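Local coordinates for protein inositol-3-phosphate synthase (Caenorhabditis elegans, PDB 1VKO) that is an inositol-3-phosphate synthase, probably working as a tetramer, that binds nicotinamide-adenine-dinucleotide in a Rossmann-like domain, at residues G78-G83 against I155-D160; R368-K373 against V402-V407; H473-I478 against V487-T492. All coordinates share one frame; numbering follows the deposited sequence.

Contact 1: residues G78-G83 against I155-D160; sequences GLLLVG and IISGWD. With NAD (nicotinamide-adenine-dinucleotide), chain G.
Trp159 turns its CG anti to its own carbonyl carbon (chi1 -54°), and the six-membered ring of the indole crosses Leu80 and Val82 of the neighbouring strand obliquely. CZ3 lies 3.7 Å from Leu80 CB, and CE3 is 3.8 Å from Val82 CG2. The other methyl of Val82, CG1, anti to the backbone N (chi1 -166°), goes to the adenine instead, 3.5 Å from C2A of the nicotinamide-adenine-dinucleotide. Beneath these side chains the strands run parallel, joined by a ladder that begins with Leu79 N to Ile155 O and ends with Gly83 N to Trp159 O, 2.9 Å. Gly158 CA makes a CA-H...O contact of 3.2 Å with Leu81 O, and its backbone angles suit a residue with no side chain. This is the dinucleotide-binding end of a Rossmann-like sheet, at the C-terminal ends of its strands: strand 77-82 runs into a glycine-rich turn, and the adjacent strand is followed by an acid. That acid, Asp160, takes both hydroxyls of the adenosine ribose, OD2 accepting from O3B at 2.7 Å and OD1 from O2B in a bond so short that its length is doubtful, while backbone N-H groups of Gly85 and Ser162 also bond to the carboxylate. Gly83 CA sits 3.2 Å from ribose O4B of the dinucleotide. At the far side of the indole, Trp159 NE1 is hydrogen-bonded to Asp230 of helix 220-238.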
loop_
_atom_site.group_PDB
_atom_site.type_symbol
_atom_site.label_atom_id
_atom_site.label_comp_id
_atom_site.label_asym_id
_atom_site.label_seq_id
_atom_site.Cartn_x
_atom_site.Cartn_y
_atom_site.Cartn_z
ATOM N N GLY A 78 38.177 -13.806 -16.872
ATOM C CA GLY A 78 37.289 -13.300 -17.920
ATOM C C GLY A 78 35.876 -13.780 -17.669
ATOM O O GLY A 78 35.676 -14.923 -17.245
ATOM N N LEU A 79 34.909 -12.904 -17.942
ATOM C CA LEU A 79 33.472 -13.254 -17.877
ATOM C C LEU A 79 32.796 -13.031 -19.213
ATOM O O LEU A 79 32.883 -11.926 -19.807
ATOM C CB LEU A 79 32.724 -12.480 -16.743
ATOM C CG LEU A 79 31.189 -12.645 -16.584
ATOM C CD1 LEU A 79 30.830 -14.066 -16.188
ATOM C CD2 LEU A 79 30.625 -11.701 -15.549
ATOM N N LEU A 80 32.109 -14.080 -19.665
ATOM C CA LEU A 80 31.395 -14.045 -20.922
ATOM C C LEU A 80 29.896 -14.113 -20.718
ATOM O O LEU A 80 29.363 -15.135 -20.233
ATOM C CB LEU A 80 31.807 -15.230 -21.816
ATOM C CG LEU A 80 33.212 -15.306 -22.373
ATOM C CD1 LEU A 80 33.590 -16.768 -22.647
ATOM C CD2 LEU A 80 33.303 -14.466 -23.619
ATOM N N LEU A 81 29.185 -13.070 -21.140
ATOM C CA LEU A 81 27.738 -13.067 -20.870
ATOM C C LEU A 81 26.976 -13.384 -22.102
ATOM O O LEU A 81 27.234 -12.822 -23.173
ATOM C CB LEU A 81 27.278 -11.730 -20.287
ATOM C CG LEU A 81 28.046 -11.208 -19.060
ATOM C CD1 LEU A 81 27.576 -9.854 -18.569
ATOM C CD2 LEU A 81 27.952 -12.206 -17.932
ATOM N N VAL A 82 26.027 -14.280 -21.966
ATOM C CA VAL A 82 25.064 -14.476 -23.039
ATOM C C VAL A 82 23.934 -13.510 -22.804
ATOM O O VAL A 82 23.372 -13.430 -21.691
ATOM C CB VAL A 82 24.579 -15.915 -23.132
ATOM C CG1 VAL A 82 23.862 -16.131 -24.456
ATOM C CG2 VAL A 82 25.773 -16.874 -22.984
ATOM N N GLY A 83 23.619 -12.752 -23.844
ATOM C CA GLY A 83 22.758 -11.591 -23.690
ATOM C C GLY A 83 23.603 -10.395 -23.252
ATOM O O GLY A 83 23.186 -9.617 -22.423
ATOM N N ILE A 155 37.388 -9.020 -16.745
ATOM C CA ILE A 155 37.382 -8.696 -18.169
ATOM C C ILE A 155 36.140 -9.312 -18.791
ATOM O O ILE A 155 35.939 -10.527 -18.695
ATOM C CB ILE A 155 38.628 -9.318 -18.868
ATOM C CG1 ILE A 155 39.939 -8.630 -18.444
ATOM C CG2 ILE A 155 38.469 -9.235 -20.366
ATOM C CD1 ILE A 155 40.749 -9.383 -17.372
ATOM N N ILE A 156 35.343 -8.519 -19.496
ATOM C CA ILE A 156 34.051 -8.996 -19.966
ATOM C C ILE A 156 33.798 -8.921 -21.480
ATOM O O ILE A 156 33.883 -7.871 -22.074
ATOM C CB ILE A 156 32.933 -8.253 -19.232
ATOM C CG1 ILE A 156 33.011 -8.478 -17.723
ATOM C CG2 ILE A 156 31.568 -8.612 -19.834
ATOM C CD1 ILE A 156 31.852 -7.811 -16.941
ATOM N N SER A 157 33.459 -10.046 -22.090
ATOM C CA SER A 157 32.894 -10.062 -23.421
ATOM C C SER A 157 31.573 -10.884 -23.389
ATOM O O SER A 157 31.006 -11.128 -22.308
ATOM C CB SER A 157 33.885 -10.707 -24.375
ATOM O OG SER A 157 33.405 -10.617 -25.703
ATOM N N GLY A 158 31.101 -11.287 -24.564
ATOM C CA GLY A 158 30.010 -12.190 -24.690
ATOM C C GLY A 158 29.264 -12.062 -25.993
ATOM O O GLY A 158 29.790 -11.529 -26.969
ATOM N N TRP A 159 28.018 -12.555 -25.996
ATOM C CA TRP A 159 27.262 -12.695 -27.234
ATOM C C TRP A 159 25.880 -12.068 -27.199
ATOM O O TRP A 159 25.241 -12.002 -26.155
ATOM C CB TRP A 159 27.071 -14.148 -27.550
ATOM C CG TRP A 159 28.310 -14.983 -27.606
ATOM C CD1 TRP A 159 29.035 -15.312 -28.723
ATOM C CD2 TRP A 159 28.926 -15.660 -26.509
ATOM N NE1 TRP A 159 30.084 -16.127 -28.368
ATOM C CE2 TRP A 159 30.044 -16.353 -27.019
ATOM C CE3 TRP A 159 28.668 -15.724 -25.130
ATOM C CZ2 TRP A 159 30.884 -17.128 -26.203
ATOM C CZ3 TRP A 159 29.468 -16.511 -24.335
ATOM C CH2 TRP A 159 30.580 -17.196 -24.871
ATOM N N ASP A 160 25.396 -11.648 -28.354
ATOM C CA ASP A 160 24.038 -11.192 -28.421
ATOM C C ASP A 160 23.470 -11.349 -29.800
ATOM O O ASP A 160 24.140 -11.013 -30.759
ATOM C CB ASP A 160 23.921 -9.745 -27.984
ATOM C CG ASP A 160 22.562 -9.445 -27.326
ATOM O OD1 ASP A 160 21.528 -9.663 -27.958
ATOM O OD2 ASP A 160 22.442 -9.013 -26.171
HETATM P PA NAD G . 16.982 -8.057 -21.770
HETATM O O1A NAD G . 16.022 -8.286 -22.837
HETATM O O2A NAD G . 17.219 -6.608 -21.653
HETATM O O5B NAD G . 18.282 -8.897 -22.116
HETATM C C5B NAD G . 18.203 -10.001 -22.967
HETATM C C4B NAD G . 19.274 -9.833 -24.029
HETATM O O4B NAD G . 19.675 -11.114 -24.460
HETATM C C3B NAD G . 18.769 -9.107 -25.243
HETATM O O3B NAD G . 19.881 -8.341 -25.679
HETATM C C2B NAD G . 18.552 -10.158 -26.294
HETATM O O2B NAD G . 19.082 -9.590 -27.491
HETATM C C1B NAD G . 19.502 -11.261 -25.839
HETATM N N9A NAD G . 19.247 -12.669 -26.240
HETATM C C8A NAD G . 18.075 -13.349 -26.373
HETATM N N7A NAD G . 18.358 -14.606 -26.783
HETATM C C5A NAD G . 19.687 -14.768 -26.926
HETATM C C6A NAD G . 20.505 -15.829 -27.352
HETATM N N6A NAD G . 20.027 -17.009 -27.782
HETATM N N1A NAD G . 21.861 -15.633 -27.406
HETATM C C2A NAD G . 22.404 -14.423 -27.085
HETATM N N3A NAD G . 21.591 -13.400 -26.717
HETATM C C4A NAD G . 20.252 -13.547 -26.619
HETATM O O3 NAD G . 16.496 -8.701 -20.364
HETATM P PN NAD G . 17.325 -8.428 -19.032
HETATM O O1N NAD G . 18.720 -8.120 -19.442
HETATM O O2N NAD G . 16.576 -7.446 -18.244
HETATM O O5D NAD G . 17.446 -9.862 -18.283
HETATM C C5D NAD G . 17.832 -11.026 -18.994
HETATM C C4D NAD G . 17.404 -12.346 -18.326
HETATM O O4D NAD G . 17.716 -12.328 -16.954
HETATM C C3D NAD G . 15.904 -12.645 -18.428
HETATM O O3D NAD G . 15.738 -14.012 -18.683
HETATM C C2D NAD G . 15.413 -12.450 -17.016
HETATM O O2D NAD G . 14.315 -13.264 -16.635
HETATM C C1D NAD G . 16.628 -12.859 -16.229
HETATM N N1N NAD G . 16.423 -12.325 -14.888
HETATM C C2N NAD G . 16.335 -10.981 -14.699
HETATM C C3N NAD G . 16.112 -10.503 -13.427
HETATM C C7N NAD G . 16.405 -9.066 -13.215
HETATM O O7N NAD G . 16.766 -8.345 -14.378
HETATM N N7N NAD G . 16.341 -8.541 -11.985
HETATM C C4N NAD G . 15.994 -11.379 -12.330
HETATM C C5N NAD G . 16.067 -12.737 -12.547
HETATM C C6N NAD G . 16.277 -13.212 -13.851
#

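Contact 2: residues R368-K373 against V402-V407; sequences RQFRSK and VVIKYV. With NAD (nicotinamide-adenine-dinucleotide), chain G; POP (pyrophosphate 2-), chain H.
Phe370 and Lys373, one turn apart on helix 367-378, meet Ile404 from two directions. The Phe370 ring crosses the isoleucine obliquely, its CD1 4.2 Å from Ile404 CD1. The same ring turns its edge to the backbone, so that Val402 O lies in the ring plane, 3.4 Å from CZ. Lys373 instead passes Ile404 at about a right angle, and its CG is pressed to 3.4 Å from Ile404 CD1, tighter than usual carbon contact. With CG anti to the backbone N (chi1 -174°), the lysine stem starts out toward segment 402-407, then bends at chi2 and chi3 and carries its amino group off to the bound ligands. There NZ donates to O2D of the nicotinamide-adenine-dinucleotide at 2.8 Å and to O5 of the pyrophosphate at 3.1 Å, and forms a salt bridge with Asp324. The helix and segment 402-407 thus pack without a hydrogen bond, through apolar carbons and the ring edge against backbone atoms, at the border of the ligand pocket. Chemically the lysine is divided: its aliphatic root belongs to this interface, while its nitrogen, held by Asp324 and both ligands, probably helps to offset the negative charge of the pyrophosphate.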
loop_
_atom_site.group_PDB
_atom_site.type_symbol
_atom_site.label_atom_id
_atom_site.label_comp_id
_atom_site.label_asym_id
_atom_site.label_seq_id
_atom_site.Cartn_x
_atom_site.Cartn_y
_atom_site.Cartn_z
ATOM N N ARG A 368 4.932 -20.010 -22.380
ATOM C CA ARG A 368 6.026 -20.975 -22.089
ATOM C C ARG A 368 7.249 -20.372 -21.371
ATOM O O ARG A 368 7.953 -21.069 -20.619
ATOM C CB ARG A 368 6.463 -21.704 -23.376
ATOM N N GLN A 369 7.479 -19.076 -21.612
ATOM C CA GLN A 369 8.549 -18.291 -20.961
ATOM C C GLN A 369 8.125 -17.864 -19.548
ATOM O O GLN A 369 8.896 -18.032 -18.583
ATOM C CB GLN A 369 8.922 -17.061 -21.812
ATOM C CG GLN A 369 9.888 -17.339 -23.001
ATOM C CD GLN A 369 9.192 -17.884 -24.230
ATOM O OE1 GLN A 369 8.215 -17.292 -24.722
ATOM N NE2 GLN A 369 9.693 -19.007 -24.746
ATOM N N PHE A 370 6.899 -17.334 -19.428
ATOM C CA PHE A 370 6.277 -17.086 -18.111
ATOM C C PHE A 370 6.221 -18.330 -17.210
ATOM O O PHE A 370 6.435 -18.193 -16.007
ATOM C CB PHE A 370 4.875 -16.467 -18.224
ATOM C CG PHE A 370 4.114 -16.467 -16.924
ATOM C CD1 PHE A 370 4.395 -15.515 -15.938
ATOM C CD2 PHE A 370 3.148 -17.449 -16.666
ATOM C CE1 PHE A 370 3.709 -15.520 -14.713
ATOM C CE2 PHE A 370 2.446 -17.467 -15.435
ATOM C CZ PHE A 370 2.724 -16.498 -14.458
ATOM N N ARG A 371 5.936 -19.520 -17.759
ATOM C CA ARG A 371 6.092 -20.757 -16.962
ATOM C C ARG A 371 7.499 -20.914 -16.350
ATOM O O ARG A 371 7.600 -21.094 -15.123
ATOM C CB ARG A 371 5.704 -22.040 -17.726
ATOM C CG ARG A 371 4.375 -22.688 -17.300
ATOM C CD ARG A 371 4.460 -23.716 -16.133
ATOM N NE ARG A 371 3.773 -23.246 -14.919
ATOM C CZ ARG A 371 3.647 -23.932 -13.772
ATOM N NH1 ARG A 371 4.160 -25.156 -13.626
ATOM N NH2 ARG A 371 2.995 -23.383 -12.749
ATOM N N SER A 372 8.564 -20.845 -17.180
ATOM C CA SER A 372 9.950 -20.909 -16.673
ATOM C C SER A 372 10.025 -20.121 -15.352
ATOM O O SER A 372 10.400 -20.658 -14.297
ATOM C CB SER A 372 10.962 -20.299 -17.678
ATOM O OG SER A 372 11.211 -21.094 -18.833
ATOM N N LYS A 373 9.654 -18.840 -15.425
ATOM C CA LYS A 373 9.729 -17.892 -14.293
ATOM C C LYS A 373 8.733 -18.124 -13.132
ATOM O O LYS A 373 9.136 -18.091 -11.956
ATOM C CB LYS A 373 9.604 -16.455 -14.819
ATOM C CG LYS A 373 9.823 -15.405 -13.755
ATOM C CD LYS A 373 11.313 -15.180 -13.438
ATOM C CE LYS A 373 12.044 -14.501 -14.599
ATOM N NZ LYS A 373 13.498 -14.537 -14.288
ATOM N N VAL A 402 1.526 -16.261 -8.287
ATOM C CA VAL A 402 2.608 -15.447 -8.853
ATOM C C VAL A 402 2.205 -14.896 -10.236
ATOM O O VAL A 402 2.047 -15.668 -11.197
ATOM C CB VAL A 402 3.957 -16.226 -9.012
ATOM C CG1 VAL A 402 4.990 -15.343 -9.765
ATOM C CG2 VAL A 402 4.581 -16.697 -7.652
ATOM N N VAL A 403 2.066 -13.566 -10.339
ATOM C CA VAL A 403 1.720 -12.903 -11.625
ATOM C C VAL A 403 2.865 -12.023 -12.180
ATOM O O VAL A 403 3.499 -11.291 -11.418
ATOM C CB VAL A 403 0.456 -12.044 -11.519
ATOM C CG1 VAL A 403 0.282 -11.212 -12.808
ATOM C CG2 VAL A 403 -0.742 -12.918 -11.288
ATOM N N ILE A 404 3.129 -12.115 -13.482
ATOM C CA ILE A 404 3.997 -11.125 -14.167
ATOM C C ILE A 404 3.310 -10.566 -15.389
ATOM O O ILE A 404 2.825 -11.319 -16.266
ATOM C CB ILE A 404 5.362 -11.681 -14.588
ATOM C CG1 ILE A 404 6.098 -12.328 -13.403
ATOM C CG2 ILE A 404 6.204 -10.567 -15.260
ATOM C CD1 ILE A 404 7.206 -13.303 -13.830
ATOM N N LYS A 405 3.302 -9.232 -15.453
ATOM C CA LYS A 405 2.653 -8.497 -16.536
ATOM C C LYS A 405 3.559 -7.544 -17.308
ATOM O O LYS A 405 4.462 -6.905 -16.752
ATOM C CB LYS A 405 1.378 -7.816 -16.015
ATOM C CG LYS A 405 0.144 -8.697 -16.184
ATOM C CD LYS A 405 -0.205 -8.741 -17.688
ATOM C CE LYS A 405 -1.601 -9.286 -17.982
ATOM N NZ LYS A 405 -1.545 -10.557 -18.756
ATOM N N TYR A 406 3.342 -7.483 -18.616
ATOM C CA TYR A 406 4.122 -6.579 -19.422
ATOM C C TYR A 406 3.414 -5.221 -19.515
ATOM O O TYR A 406 2.360 -5.103 -20.158
ATOM C CB TYR A 406 4.417 -7.174 -20.807
ATOM C CG TYR A 406 5.192 -6.245 -21.703
ATOM C CD1 TYR A 406 6.335 -5.582 -21.241
ATOM C CD2 TYR A 406 4.790 -6.028 -23.022
ATOM C CE1 TYR A 406 7.043 -4.718 -22.062
ATOM C CE2 TYR A 406 5.490 -5.181 -23.845
ATOM C CZ TYR A 406 6.612 -4.524 -23.363
ATOM O OH TYR A 406 7.312 -3.683 -24.197
ATOM N N VAL A 407 3.998 -4.225 -18.839
ATOM C CA VAL A 407 3.500 -2.844 -18.817
ATOM C C VAL A 407 4.639 -1.935 -19.293
ATOM O O VAL A 407 5.553 -1.611 -18.515
ATOM C CB VAL A 407 3.007 -2.421 -17.402
ATOM C CG1 VAL A 407 2.602 -0.916 -17.372
ATOM C CG2 VAL A 407 1.860 -3.332 -16.926
HETATM P PA NAD G . 16.982 -8.057 -21.770
HETATM O O1A NAD G . 16.022 -8.286 -22.837
HETATM O O2A NAD G . 17.219 -6.608 -21.653
HETATM O O5B NAD G . 18.282 -8.897 -22.116
HETATM C C5B NAD G . 18.203 -10.001 -22.967
HETATM C C4B NAD G . 19.274 -9.833 -24.029
HETATM O O4B NAD G . 19.675 -11.114 -24.460
HETATM C C3B NAD G . 18.769 -9.107 -25.243
HETATM O O3B NAD G . 19.881 -8.341 -25.679
HETATM C C2B NAD G . 18.552 -10.158 -26.294
HETATM O O2B NAD G . 19.082 -9.590 -27.491
HETATM C C1B NAD G . 19.502 -11.261 -25.839
HETATM N N9A NAD G . 19.247 -12.669 -26.240
HETATM C C8A NAD G . 18.075 -13.349 -26.373
HETATM N N7A NAD G . 18.358 -14.606 -26.783
HETATM C C5A NAD G . 19.687 -14.768 -26.926
HETATM C C6A NAD G . 20.505 -15.829 -27.352
HETATM N N6A NAD G . 20.027 -17.009 -27.782
HETATM N N1A NAD G . 21.861 -15.633 -27.406
HETATM C C2A NAD G . 22.404 -14.423 -27.085
HETATM N N3A NAD G . 21.591 -13.400 -26.717
HETATM C C4A NAD G . 20.252 -13.547 -26.619
HETATM O O3 NAD G . 16.496 -8.701 -20.364
HETATM P PN NAD G . 17.325 -8.428 -19.032
HETATM O O1N NAD G . 18.720 -8.120 -19.442
HETATM O O2N NAD G . 16.576 -7.446 -18.244
HETATM O O5D NAD G . 17.446 -9.862 -18.283
HETATM C C5D NAD G . 17.832 -11.026 -18.994
HETATM C C4D NAD G . 17.404 -12.346 -18.326
HETATM O O4D NAD G . 17.716 -12.328 -16.954
HETATM C C3D NAD G . 15.904 -12.645 -18.428
HETATM O O3D NAD G . 15.738 -14.012 -18.683
HETATM C C2D NAD G . 15.413 -12.450 -17.016
HETATM O O2D NAD G . 14.315 -13.264 -16.635
HETATM C C1D NAD G . 16.628 -12.859 -16.229
HETATM N N1N NAD G . 16.423 -12.325 -14.888
HETATM C C2N NAD G . 16.335 -10.981 -14.699
HETATM C C3N NAD G . 16.112 -10.503 -13.427
HETATM C C7N NAD G . 16.405 -9.066 -13.215
HETATM O O7N NAD G . 16.766 -8.345 -14.378
HETATM N N7N NAD G . 16.341 -8.541 -11.985
HETATM C C4N NAD G . 15.994 -11.379 -12.330
HETATM C C5N NAD G . 16.067 -12.737 -12.547
HETATM C C6N NAD G . 16.277 -13.212 -13.851
HETATM P P1 POP H . 12.480 -11.057 -8.199
HETATM O O1 POP H . 13.534 -11.224 -7.114
HETATM O O2 POP H . 12.035 -9.615 -8.264
HETATM O O3 POP H . 11.277 -11.926 -7.866
HETATM O O POP H . 13.136 -11.444 -9.643
HETATM P P2 POP H . 12.396 -11.406 -11.097
HETATM O O4 POP H . 12.823 -10.124 -11.805
HETATM O O5 POP H . 12.812 -12.645 -11.879
HETATM O O6 POP H . 10.864 -11.389 -11.073
#

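Contact 3: residues H473-I478 against V487-T492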
loop_
_atom_site.group_PDB
_atom_site.type_symbol
_atom_site.label_atom_id
_atom_site.label_comp_id
_atom_site.label_asym_id
_atom_site.label_seq_id
_atom_site.Cartn_x
_atom_site.Cartn_y
_atom_site.Cartn_z
ATOM N N HIS A 473 31.942 -30.131 -4.832
ATOM C CA HIS A 473 31.054 -30.627 -5.898
ATOM C C HIS A 473 30.883 -29.599 -7.036
ATOM O O HIS A 473 30.867 -28.409 -6.772
ATOM C CB HIS A 473 29.683 -31.002 -5.326
ATOM C CG HIS A 473 28.864 -31.868 -6.238
ATOM N ND1 HIS A 473 28.280 -31.394 -7.394
ATOM C CD2 HIS A 473 28.544 -33.183 -6.177
ATOM C CE1 HIS A 473 27.639 -32.374 -8.004
ATOM N NE2 HIS A 473 27.783 -33.470 -7.287
ATOM N N SER A 474 30.769 -30.063 -8.289
ATOM C CA SER A 474 30.558 -29.188 -9.461
ATOM C C SER A 474 29.357 -28.263 -9.355
ATOM O O SER A 474 29.406 -27.134 -9.851
ATOM C CB SER A 474 30.392 -29.997 -10.756
ATOM O OG SER A 474 31.486 -30.861 -10.975
ATOM N N VAL A 475 28.266 -28.748 -8.763
ATOM C CA VAL A 475 27.027 -27.971 -8.695
ATOM C C VAL A 475 27.155 -27.106 -7.490
ATOM O O VAL A 475 26.874 -27.571 -6.362
ATOM C CB VAL A 475 25.754 -28.841 -8.478
ATOM C CG1 VAL A 475 24.504 -27.943 -8.404
ATOM C CG2 VAL A 475 25.579 -29.845 -9.582
ATOM N N LEU A 476 27.588 -25.866 -7.685
ATOM C CA LEU A 476 27.951 -25.101 -6.523
ATOM C C LEU A 476 26.837 -24.329 -5.884
ATOM O O LEU A 476 26.578 -23.153 -6.201
ATOM C CB LEU A 476 29.318 -24.386 -6.627
ATOM C CG LEU A 476 29.552 -22.984 -7.161
ATOM C CD1 LEU A 476 31.023 -22.727 -7.203
ATOM C CD2 LEU A 476 28.996 -22.915 -8.515
ATOM N N SER A 477 26.172 -25.043 -4.974
ATOM C CA SER A 477 25.003 -24.580 -4.274
ATOM C C SER A 477 25.227 -23.410 -3.329
ATOM O O SER A 477 24.278 -22.725 -3.001
ATOM C CB SER A 477 24.319 -25.748 -3.539
ATOM O OG SER A 477 25.239 -26.546 -2.803
ATOM N N ILE A 478 26.457 -23.158 -2.899
ATOM C CA ILE A 478 26.747 -21.971 -2.084
ATOM C C ILE A 478 26.361 -20.663 -2.765
ATOM O O ILE A 478 26.367 -19.605 -2.118
ATOM C CB ILE A 478 28.251 -21.874 -1.649
ATOM C CG1 ILE A 478 29.205 -21.850 -2.858
ATOM C CG2 ILE A 478 28.614 -22.951 -0.656
ATOM C CD1 ILE A 478 30.545 -21.282 -2.505
ATOM N N VAL A 487 19.911 -24.957 -8.034
ATOM C CA VAL A 487 20.278 -26.267 -8.449
ATOM C C VAL A 487 21.353 -26.717 -7.433
ATOM O O VAL A 487 22.249 -25.941 -7.044
ATOM C CB VAL A 487 20.826 -26.212 -9.898
ATOM C CG1 VAL A 487 21.272 -27.609 -10.407
ATOM C CG2 VAL A 487 19.765 -25.634 -10.829
ATOM N N VAL A 488 21.242 -27.962 -6.980
ATOM C CA VAL A 488 22.070 -28.452 -5.887
ATOM C C VAL A 488 22.573 -29.880 -6.178
ATOM O O VAL A 488 21.908 -30.654 -6.899
ATOM C CB VAL A 488 21.306 -28.414 -4.536
ATOM C CG1 VAL A 488 20.826 -26.988 -4.200
ATOM C CG2 VAL A 488 20.154 -29.463 -4.514
ATOM N N PRO A 489 23.726 -30.251 -5.619
ATOM C CA PRO A 489 24.265 -31.578 -5.852
ATOM C C PRO A 489 23.192 -32.646 -5.691
ATOM O O PRO A 489 22.446 -32.601 -4.726
ATOM C CB PRO A 489 25.327 -31.700 -4.775
ATOM C CG PRO A 489 25.826 -30.293 -4.632
ATOM C CD PRO A 489 24.604 -29.446 -4.744
ATOM N N PRO A 490 23.104 -33.587 -6.632
ATOM C CA PRO A 490 22.064 -34.653 -6.576
ATOM C C PRO A 490 21.896 -35.292 -5.185
ATOM O O PRO A 490 22.887 -35.572 -4.496
ATOM C CB PRO A 490 22.541 -35.704 -7.599
ATOM C CG PRO A 490 23.790 -35.089 -8.323
ATOM C CD PRO A 490 23.968 -33.679 -7.834
ATOM N N GLY A 491 20.645 -35.497 -4.781
ATOM C CA GLY A 491 20.326 -36.152 -3.507
ATOM C C GLY A 491 20.431 -35.312 -2.240
ATOM O O GLY A 491 20.399 -35.856 -1.119
ATOM N N THR A 492 20.582 -34.000 -2.394
ATOM C CA THR A 492 20.658 -33.107 -1.233
ATOM C C THR A 492 19.533 -32.060 -1.304
ATOM O O THR A 492 19.050 -31.749 -2.410
ATOM C CB THR A 492 22.011 -32.431 -1.147
ATOM O OG1 THR A 492 22.173 -31.568 -2.271
ATOM C CG2 THR A 492 23.156 -33.440 -1.267
#
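A proline carbon covers the face of a histidine ring here: Pro489 CB sits over the centre of the His473 imidazole, 3.7 Å from the centroid and only 6° off the ring normal, a clear CH-pi contact. The two side chains slide past each other in opposite directions, and Pro489 CG adds to the cover over that face, 3.8 Å from His473 CG. Pro490 follows with its CD 3.9 Å from His473 NE2, approaching obliquely. The imidazole is fixed in rotation from its own side of the contact, because ND1 accepts a nearly straight bond from Val475 N, 3.0 Å long and lying practically in the ring plane. For this, chi1 (-163°) puts CG anti to the backbone N, and chi2 of -72° turns ND1 to Val475 N; the bond implies that ND1 carries no proton.

Further along, Val475 fits against the chain leading up to the prolines. Its CG1 is 3.3 Å from Val487 O and also meets Val487 CG1, while Val475 O lies 3.4 Å from Pro489 CD. Ser477 closes that end, placing CB beside Val488 CG1 and OG beside Pro489 CD. No hydrogen bond joins the two segments. The proline side is instead shaped by a type II beta turn from Pro489 to Thr492, with Gly491 at positive phi; Pro489 O receives both Thr492 N and, at 2.7 Å, Thr492 OG1. Phe525 of another subunit packs on Pro489 and Thr492.

Both segments belong to the long connection between strand 469-470 and helix 498-513. Val475 and Val487 rest together on Ile310 of helix 307-316, and backbone bonds run from Ser474 and Leu476 to Val320 of strand 320-321, the end strand of the parallel sheet.

Overall arrangement
From the N terminus, contact 1 comes first: residues 78-83 and 155-160 bring together strands with 71 residues between them and set the outer edge of the parallel sheet. Contact 2 then closes a shorter loop, joining helix 367-378 to strand 399-406 of the mixed sheet. Contact 3 closes the shortest, eight residues within the connection that precedes helix 498-513, beside the opposite end strand of the parallel sheet. The three follow in series, neither nested nor crossed, and none touches another, their centres being 24 to 27 Å apart. Contacts 1 and 2 are nevertheless linked by the dinucleotide, whose two riboses they bind; contacts 2 and 3 each lie against another subunit.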